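Local structure of glycosyl hydrolase, family 31/fibronectin type III domain protein (Clostridium perfringens, 4LKS) at residues A43-D47 and E48-W52; L123-R126 and G127-I131; S100-N103 and E104-T107. The protein binds galactose through a beta-sandwich carbohydrate-binding module, and so probably helps bring its family 31 glycoside hydrolase to galactose-containing sugars. All coordinates share one frame; numbering follows the deposited sequence.

Interaction 1. Residues A43-D47 and E48-W52; sequences AVDGD and ENTIW. With CA (calcium ion), chain C.
Ala-43 and Trp-52 stand at the neck of a loop, their CA atoms 5.2 Å apart, and a type I beta turn from Asp-47 to Thr-50 reverses the chain at its far end. Gly-46 takes the backbone through a positive phi (69°), a shape easy for a residue without a side chain. The turn's own bond, Thr-50 N to Asp-47 O, is weak at 3.5 Å, and the same carbonyl oxygen binds a calcium ion held inside the loop, Asp-47 O to calcium being 2.3 Å. Thr-50 grips the metal twice, through its carbonyl O and through OG1, the latter at 2.5 Å. With chi1 at 60°, OG1 sits between its own backbone N and carbonyl carbon, which lets both oxygens face the ion.

Asp-45 comes from the opposite direction and divides its carboxylate: OD1 binds calcium, while OD2 accepts the Thr-50 hydroxyl proton on its syn lone pair, OG1 to OD2 being only 2.6 Å. OD1 also takes the N-H of Asp-47 (Asp-47 N to Asp-45 OD1 3.1 Å), from well above the carboxylate plane; this is an Asx turn. Asp-47 turns its own side chain away from the metal, so that OD1 receives Asn-49 N at 3.0 Å and, through a water, reaches Asn-49 ND2. At the neck the CB atoms of Ala-43 and Trp-52 meet, and the indole NE1 donates to Ser-33 O. Carbonyls of Asn-42 and Ala-160 complete the oxygen-rich calcium site, a loop-bound metal of the kind familiar in family 32 carbohydrate-binding beta-sandwiches.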
loop_
_atom_site.group_PDB
_atom_site.type_symbol
_atom_site.label_atom_id
_atom_site.label_comp_id
_atom_site.label_asym_id
_atom_site.label_seq_id
_atom_site.Cartn_x
_atom_site.Cartn_y
_atom_site.Cartn_z
ATOM N N ALA A 43 -6.032 1.468 5.839
ATOM C CA ALA A 43 -4.845 0.859 5.256
ATOM C C ALA A 43 -3.719 0.760 6.266
ATOM O O ALA A 43 -2.755 0.017 6.037
ATOM C CB ALA A 43 -4.374 1.653 4.045
ATOM N N VAL A 44 -3.799 1.517 7.361
ATOM C CA VAL A 44 -2.651 1.513 8.276
ATOM C C VAL A 44 -3.093 1.403 9.721
ATOM O O VAL A 44 -2.465 1.960 10.625
ATOM C CB VAL A 44 -1.719 2.732 8.077
ATOM C CG1 VAL A 44 -0.904 2.588 6.789
ATOM C CG2 VAL A 44 -2.513 4.029 8.074
ATOM N N ASP A 45 -4.171 0.656 9.941
ATOM C CA ASP A 45 -4.716 0.507 11.293
ATOM C C ASP A 45 -4.303 -0.796 11.987
ATOM O O ASP A 45 -4.826 -1.133 13.064
ATOM C CB ASP A 45 -6.243 0.651 11.283
ATOM C CG ASP A 45 -6.934 -0.423 10.464
ATOM O OD1 ASP A 45 -6.255 -1.271 9.840
ATOM O OD2 ASP A 45 -8.189 -0.414 10.455
ATOM N N GLY A 46 -3.367 -1.527 11.387
ATOM C CA GLY A 46 -2.905 -2.784 11.961
ATOM C C GLY A 46 -3.936 -3.906 11.941
ATOM O O GLY A 46 -3.742 -4.947 12.591
ATOM N N ASP A 47 -5.015 -3.711 11.188
ATOM C CA ASP A 47 -6.147 -4.639 11.171
ATOM C C ASP A 47 -6.306 -5.283 9.797
ATOM O O ASP A 47 -6.561 -4.591 8.789
ATOM C CB ASP A 47 -7.409 -3.870 11.552
ATOM C CG ASP A 47 -8.575 -4.756 11.881
ATOM O OD1 ASP A 47 -8.569 -5.966 11.555
ATOM O OD2 ASP A 47 -9.517 -4.210 12.483
ATOM N N GLU A 48 -6.159 -6.606 9.739
ATOM C CA GLU A 48 -6.233 -7.320 8.468
ATOM C C GLU A 48 -7.643 -7.345 7.880
ATOM O O GLU A 48 -7.817 -7.609 6.692
ATOM C CB GLU A 48 -5.726 -8.759 8.623
ATOM C CG GLU A 48 -4.382 -8.882 9.314
ATOM C CD GLU A 48 -4.476 -8.941 10.842
ATOM O OE1 GLU A 48 -5.529 -8.576 11.425
ATOM O OE2 GLU A 48 -3.470 -9.359 11.461
ATOM N N ASN A 49 -8.644 -7.051 8.708
ATOM C CA ASN A 49 -10.041 -7.155 8.285
ATOM C C ASN A 49 -10.643 -5.882 7.713
ATOM O O ASN A 49 -11.762 -5.896 7.200
ATOM C CB ASN A 49 -10.919 -7.649 9.438
ATOM C CG ASN A 49 -10.705 -9.110 9.721
ATOM O OD1 ASN A 49 -10.535 -9.899 8.793
ATOM N ND2 ASN A 49 -10.672 -9.478 11.004
ATOM N N THR A 50 -9.913 -4.783 7.817
ATOM C CA THR A 50 -10.394 -3.515 7.293
ATOM C C THR A 50 -9.553 -3.153 6.077
ATOM O O THR A 50 -8.372 -3.489 6.006
ATOM C CB THR A 50 -10.279 -2.394 8.333
ATOM O OG1 THR A 50 -8.906 -2.237 8.698
ATOM C CG2 THR A 50 -11.104 -2.725 9.592
ATOM N N ILE A 51 -10.156 -2.465 5.116
ATOM C CA ILE A 51 -9.418 -2.084 3.919
ATOM C C ILE A 51 -9.672 -0.655 3.505
ATOM O O ILE A 51 -10.740 -0.097 3.772
ATOM C CB ILE A 51 -9.759 -2.972 2.705
ATOM C CG1 ILE A 51 -11.225 -2.803 2.294
ATOM C CG2 ILE A 51 -9.431 -4.436 2.989
ATOM C CD1 ILE A 51 -11.580 -3.532 1.011
ATOM N N TRP A 52 -8.672 -0.055 2.872
ATOM C CA TRP A 52 -8.920 1.093 2.009
ATOM C C TRP A 52 -9.296 0.538 0.643
ATOM O O TRP A 52 -8.683 -0.428 0.182
ATOM C CB TRP A 52 -7.669 1.968 1.886
ATOM C CG TRP A 52 -7.757 2.926 0.728
ATOM C CD1 TRP A 52 -8.698 3.897 0.542
ATOM C CD2 TRP A 52 -6.879 2.996 -0.405
ATOM N NE1 TRP A 52 -8.467 4.565 -0.636
ATOM C CE2 TRP A 52 -7.354 4.038 -1.235
ATOM C CE3 TRP A 52 -5.737 2.286 -0.798
ATOM C CZ2 TRP A 52 -6.726 4.387 -2.439
ATOM C CZ3 TRP A 52 -5.106 2.640 -1.999
ATOM C CH2 TRP A 52 -5.607 3.679 -2.799
HETATM CA CA CA C . -6.677 -2.564 7.727
HETATM O O HOH W 1 -10.611 -7.218 12.772
#

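Interaction 2. Residues L123-R126 and G127-I131; sequences LANR and GYNPI
Asn-125 and Asn-129 lie across a bend in the chain, their side chains approaching from opposite directions with amide planes 29° apart, and between them take part in three direct hydrogen bonds across the bend. Asn-129 spends both hydrogens of ND2 on backbone oxygens. One goes almost straight (165°) to Asn-125 O, ND2 to O being 2.9 Å, and this acceptor lies in the plane of the Asn-129 amide. The other goes to Gly-127 O, also 2.9 Å from Asn-129 ND2 but more bent. Both carbonyls are met from above their planes.

A chi1 of 178° sets CG of Asn-125 opposite its backbone N and carries the amide forward along the chain. OD1 accepts from Gly-127 N at 2.8 Å, the donor standing above the plane of that carbonyl, and ND2 makes a weak bond to Tyr-128 O. Two waters add further partners: one accepts from Asn-125 N and donates to Asn-129 OD1, 2.8 Å from that oxygen, while the second accepts from Asn-125 ND2 and donates weakly to the same OD1. Leu-123 CD1 adds an apolar side next to Asn-129 ND2. From elsewhere, Gln-85 NE2 donates to Arg-126 O, and Tyr-128 OH bonds to Glu-161. Asparagine suits both positions because its short amide can donate and accept at once, and the bonds joining the two halves of the bend all run between neutral groups.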
loop_
_atom_site.group_PDB
_atom_site.type_symbol
_atom_site.label_atom_id
_atom_site.label_comp_id
_atom_site.label_asym_id
_atom_site.label_seq_id
_atom_site.Cartn_x
_atom_site.Cartn_y
_atom_site.Cartn_z
ATOM N N LEU A 123 -3.684 -12.197 -6.060
ATOM C CA LEU A 123 -2.243 -12.287 -5.840
ATOM C C LEU A 123 -1.855 -13.714 -5.448
ATOM O O LEU A 123 -2.625 -14.419 -4.788
ATOM C CB LEU A 123 -1.772 -11.286 -4.778
ATOM C CG LEU A 123 -1.809 -9.809 -5.169
ATOM C CD1 LEU A 123 -1.198 -8.972 -4.050
ATOM C CD2 LEU A 123 -1.038 -9.588 -6.448
ATOM N N ALA A 124 -0.673 -14.139 -5.878
ATOM C CA ALA A 124 -0.154 -15.463 -5.540
ATOM C C ALA A 124 0.070 -15.578 -4.035
ATOM O O ALA A 124 -0.217 -16.612 -3.424
ATOM C CB ALA A 124 1.132 -15.733 -6.292
ATOM N N ASN A 125 0.597 -14.510 -3.445
ATOM C CA ASN A 125 0.797 -14.448 -2.008
ATOM C C ASN A 125 -0.361 -13.670 -1.418
ATOM O O ASN A 125 -0.452 -12.453 -1.609
ATOM C CB ASN A 125 2.130 -13.757 -1.700
ATOM C CG ASN A 125 2.400 -13.610 -0.212
ATOM O OD1 ASN A 125 1.642 -14.084 0.632
ATOM N ND2 ASN A 125 3.499 -12.949 0.114
ATOM N N ARG A 126 -1.262 -14.376 -0.728
ATOM C CA ARG A 126 -2.434 -13.741 -0.126
ATOM C C ARG A 126 -2.105 -13.109 1.218
ATOM O O ARG A 126 -2.967 -12.473 1.842
ATOM C CB ARG A 126 -3.588 -14.741 0.051
ATOM C CG ARG A 126 -4.164 -15.303 -1.246
ATOM C CD ARG A 126 -4.779 -14.224 -2.129
ATOM N NE ARG A 126 -5.905 -13.524 -1.505
ATOM C CZ ARG A 126 -7.188 -13.796 -1.739
ATOM N NH1 ARG A 126 -7.525 -14.770 -2.575
ATOM N NH2 ARG A 126 -8.138 -13.098 -1.132
ATOM N N GLY A 127 -0.870 -13.290 1.671
ATOM C CA GLY A 127 -0.420 -12.671 2.908
ATOM C C GLY A 127 0.420 -11.430 2.653
ATOM O O GLY A 127 0.214 -10.724 1.667
ATOM N N TYR A 128 1.362 -11.148 3.547
ATOM C CA TYR A 128 2.175 -9.940 3.415
ATOM C C TYR A 128 3.158 -10.068 2.264
ATOM O O TYR A 128 3.966 -10.996 2.223
ATOM C CB TYR A 128 2.906 -9.621 4.734
ATOM C CG TYR A 128 1.950 -9.317 5.869
ATOM C CD1 TYR A 128 1.428 -8.049 6.046
ATOM C CD2 TYR A 128 1.555 -10.316 6.754
ATOM C CE1 TYR A 128 0.538 -7.770 7.078
ATOM C CE2 TYR A 128 0.677 -10.052 7.787
ATOM C CZ TYR A 128 0.174 -8.780 7.947
ATOM O OH TYR A 128 -0.711 -8.523 8.971
ATOM N N ASN A 129 3.076 -9.131 1.325
ATOM C CA ASN A 129 3.973 -9.084 0.173
ATOM C C ASN A 129 5.064 -8.040 0.438
ATOM O O ASN A 129 4.790 -6.844 0.424
ATOM C CB ASN A 129 3.192 -8.669 -1.090
ATOM C CG ASN A 129 2.372 -9.800 -1.704
ATOM O OD1 ASN A 129 2.672 -10.256 -2.823
ATOM N ND2 ASN A 129 1.326 -10.238 -1.006
ATOM N N PRO A 130 6.302 -8.478 0.704
ATOM C CA PRO A 130 7.357 -7.508 1.008
ATOM C C PRO A 130 7.875 -6.771 -0.219
ATOM O O PRO A 130 7.995 -7.337 -1.308
ATOM C CB PRO A 130 8.472 -8.367 1.620
ATOM C CG PRO A 130 8.222 -9.734 1.085
ATOM C CD PRO A 130 6.735 -9.864 0.960
ATOM N N ILE A 131 8.165 -5.497 -0.017
ATOM C CA ILE A 131 8.723 -4.605 -1.034
ATOM C C ILE A 131 9.913 -3.884 -0.413
ATOM O O ILE A 131 9.735 -3.041 0.469
ATOM C CB ILE A 131 7.666 -3.570 -1.497
ATOM C CG1 ILE A 131 6.456 -4.274 -2.130
ATOM C CG2 ILE A 131 8.290 -2.570 -2.473
ATOM C CD1 ILE A 131 5.269 -3.367 -2.361
HETATM O O HOH W 2 1.918 -12.179 -4.711
HETATM O O HOH W 3 5.382 -12.071 -1.803
#

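Interaction 3. Residues S100-N103 and E104-T107; sequences SLDN and ENWT
The hairpin that joins the antiparallel strands 95-100 and 107-113 of the beta-sandwich opens with an ST motif, Ser-100 lying against the indole of Trp-106. Ser-100 OG accepts from Asn-103 N at 3.0 Å, and the same small side chain sits over one face of the tryptophan ring. Its CB makes a CH-pi contact, 3.9 Å from the centroid of the six-membered ring, while OG is offset toward the rim; serine suits the place because its short side chain offers an acceptor oxygen and a CH group together.

Asp-102 organises the tip. At chi1 64° the carboxylate folds back over its own backbone, toward the N-H groups of the next residues. OD1 accepts two backbone N-H groups: Asn-105 N, 2.8 Å from OD1, comes nearly straight on the syn side, whereas Glu-104 N, 2.9 Å from OD1, comes from above the carboxylate plane. OD2 uses its syn lone pair for Asn-105 ND2, so Asn-105 meets both carboxylate oxygens, one with its backbone N-H and one with its amide, carboxylate and amide planes 40° apart. Asn-103 has a positive phi (61°), which asparagine tolerates well. Its amide stands almost perpendicular to the indole, with OD1 at the ring edge 3.2 Å from Trp-106 CZ2. Arg-142 makes a cation-pi contact with the ring, and a water in the indole plane links Trp-106 NE1 to Asn-103 O.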
loop_
_atom_site.group_PDB
_atom_site.type_symbol
_atom_site.label_atom_id
_atom_site.label_comp_id
_atom_site.label_asym_id
_atom_site.label_seq_id
_atom_site.Cartn_x
_atom_site.Cartn_y
_atom_site.Cartn_z
ATOM N N SER A 100 8.759 11.476 0.844
ATOM C CA SER A 100 9.123 12.876 1.031
ATOM C C SER A 100 9.287 13.224 2.495
ATOM O O SER A 100 8.870 12.464 3.380
ATOM C CB SER A 100 8.096 13.798 0.374
ATOM O OG SER A 100 6.874 13.758 1.063
ATOM N N LEU A 101 9.910 14.373 2.743
ATOM C CA LEU A 101 10.013 14.898 4.089
ATOM C C LEU A 101 8.907 15.894 4.391
ATOM O O LEU A 101 8.694 16.239 5.557
ATOM C CB LEU A 101 11.377 15.561 4.277
ATOM C CG LEU A 101 12.559 14.597 4.178
ATOM C CD1 LEU A 101 13.863 15.349 3.976
ATOM C CD2 LEU A 101 12.638 13.728 5.422
ATOM N N ASP A 102 8.188 16.338 3.357
ATOM C CA ASP A 102 7.270 17.479 3.520
ATOM C C ASP A 102 5.907 17.354 2.832
ATOM O O ASP A 102 5.133 18.321 2.808
ATOM C CB ASP A 102 7.955 18.758 3.032
ATOM C CG ASP A 102 8.271 18.721 1.548
ATOM O OD1 ASP A 102 8.011 17.691 0.875
ATOM O OD2 ASP A 102 8.793 19.738 1.042
ATOM N N ASN A 103 5.610 16.177 2.276
ATOM C CA ASN A 103 4.358 15.946 1.542
ATOM C C ASN A 103 4.218 16.860 0.316
ATOM O O ASN A 103 3.115 17.080 -0.182
ATOM C CB ASN A 103 3.137 16.088 2.470
ATOM C CG ASN A 103 1.869 15.487 1.891
ATOM O OD1 ASN A 103 1.900 14.443 1.241
ATOM N ND2 ASN A 103 0.736 16.153 2.122
ATOM N N GLU A 104 5.334 17.392 -0.171
ATOM C CA GLU A 104 5.294 18.288 -1.328
ATOM C C GLU A 104 6.359 17.948 -2.357
ATOM O O GLU A 104 6.111 18.016 -3.565
ATOM C CB GLU A 104 5.472 19.742 -0.882
ATOM C CG GLU A 104 4.324 20.310 -0.057
ATOM C CD GLU A 104 4.600 21.724 0.433
ATOM O OE1 GLU A 104 3.983 22.138 1.436
ATOM O OE2 GLU A 104 5.434 22.419 -0.186
ATOM N N ASN A 105 7.552 17.613 -1.882
ATOM C CA ASN A 105 8.676 17.353 -2.771
ATOM C C ASN A 105 9.144 15.911 -2.688
ATOM O O ASN A 105 9.880 15.517 -1.780
ATOM C CB ASN A 105 9.809 18.333 -2.487
ATOM C CG ASN A 105 9.387 19.773 -2.707
ATOM O OD1 ASN A 105 9.212 20.217 -3.847
ATOM N ND2 ASN A 105 9.199 20.507 -1.616
ATOM N N TRP A 106 8.710 15.134 -3.669
ATOM C CA TRP A 106 8.840 13.692 -3.648
ATOM C C TRP A 106 10.070 13.159 -4.363
ATOM O O TRP A 106 10.502 13.681 -5.394
ATOM C CB TRP A 106 7.601 13.065 -4.295
ATOM C CG TRP A 106 6.327 13.454 -3.622
ATOM C CD1 TRP A 106 5.501 14.491 -3.955
ATOM C CD2 TRP A 106 5.726 12.818 -2.487
ATOM N NE1 TRP A 106 4.432 14.537 -3.104
ATOM C CE2 TRP A 106 4.546 13.520 -2.189
ATOM C CE3 TRP A 106 6.077 11.721 -1.689
ATOM C CZ2 TRP A 106 3.712 13.165 -1.128
ATOM C CZ3 TRP A 106 5.251 11.370 -0.642
ATOM C CH2 TRP A 106 4.084 12.085 -0.371
ATOM N N THR A 107 10.602 12.080 -3.815
ATOM C CA THR A 107 11.629 11.295 -4.453
ATOM C C THR A 107 10.976 10.012 -4.920
ATOM O O THR A 107 10.313 9.327 -4.126
ATOM C CB THR A 107 12.736 10.930 -3.458
ATOM O OG1 THR A 107 13.316 12.130 -2.925
ATOM C CG2 THR A 107 13.809 10.091 -4.136
HETATM O O HOH W 4 11.118 15.954 0.674
HETATM O O HOH W 5 2.201 16.493 -2.675
#

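How the interactions relate
Interactions 1 and 2 are neighbours, centres 15 Å apart, and they touch where Glu-48 CG packs on Tyr-128 OH at 3.7 Å. That hydroxyl bonds to Glu-161, next in sequence to the calcium ligand Ala-160, and the Tyr-128 side chain is about 9 Å from the metal. Both contacts lie some way from the galactose: the side chains of Trp-52 and Arg-126 are about 11 and 12 Å from it. The galactose-pocket residue Arg-84 is touched by the Ile-51 side chain, and its backbone O accepts a weak hydrogen bond from Arg-126 NH2. Interaction 3 stands apart, its centre 24 Å from interaction 1 and 27 Å from interaction 2, across the chain's centre from the latter.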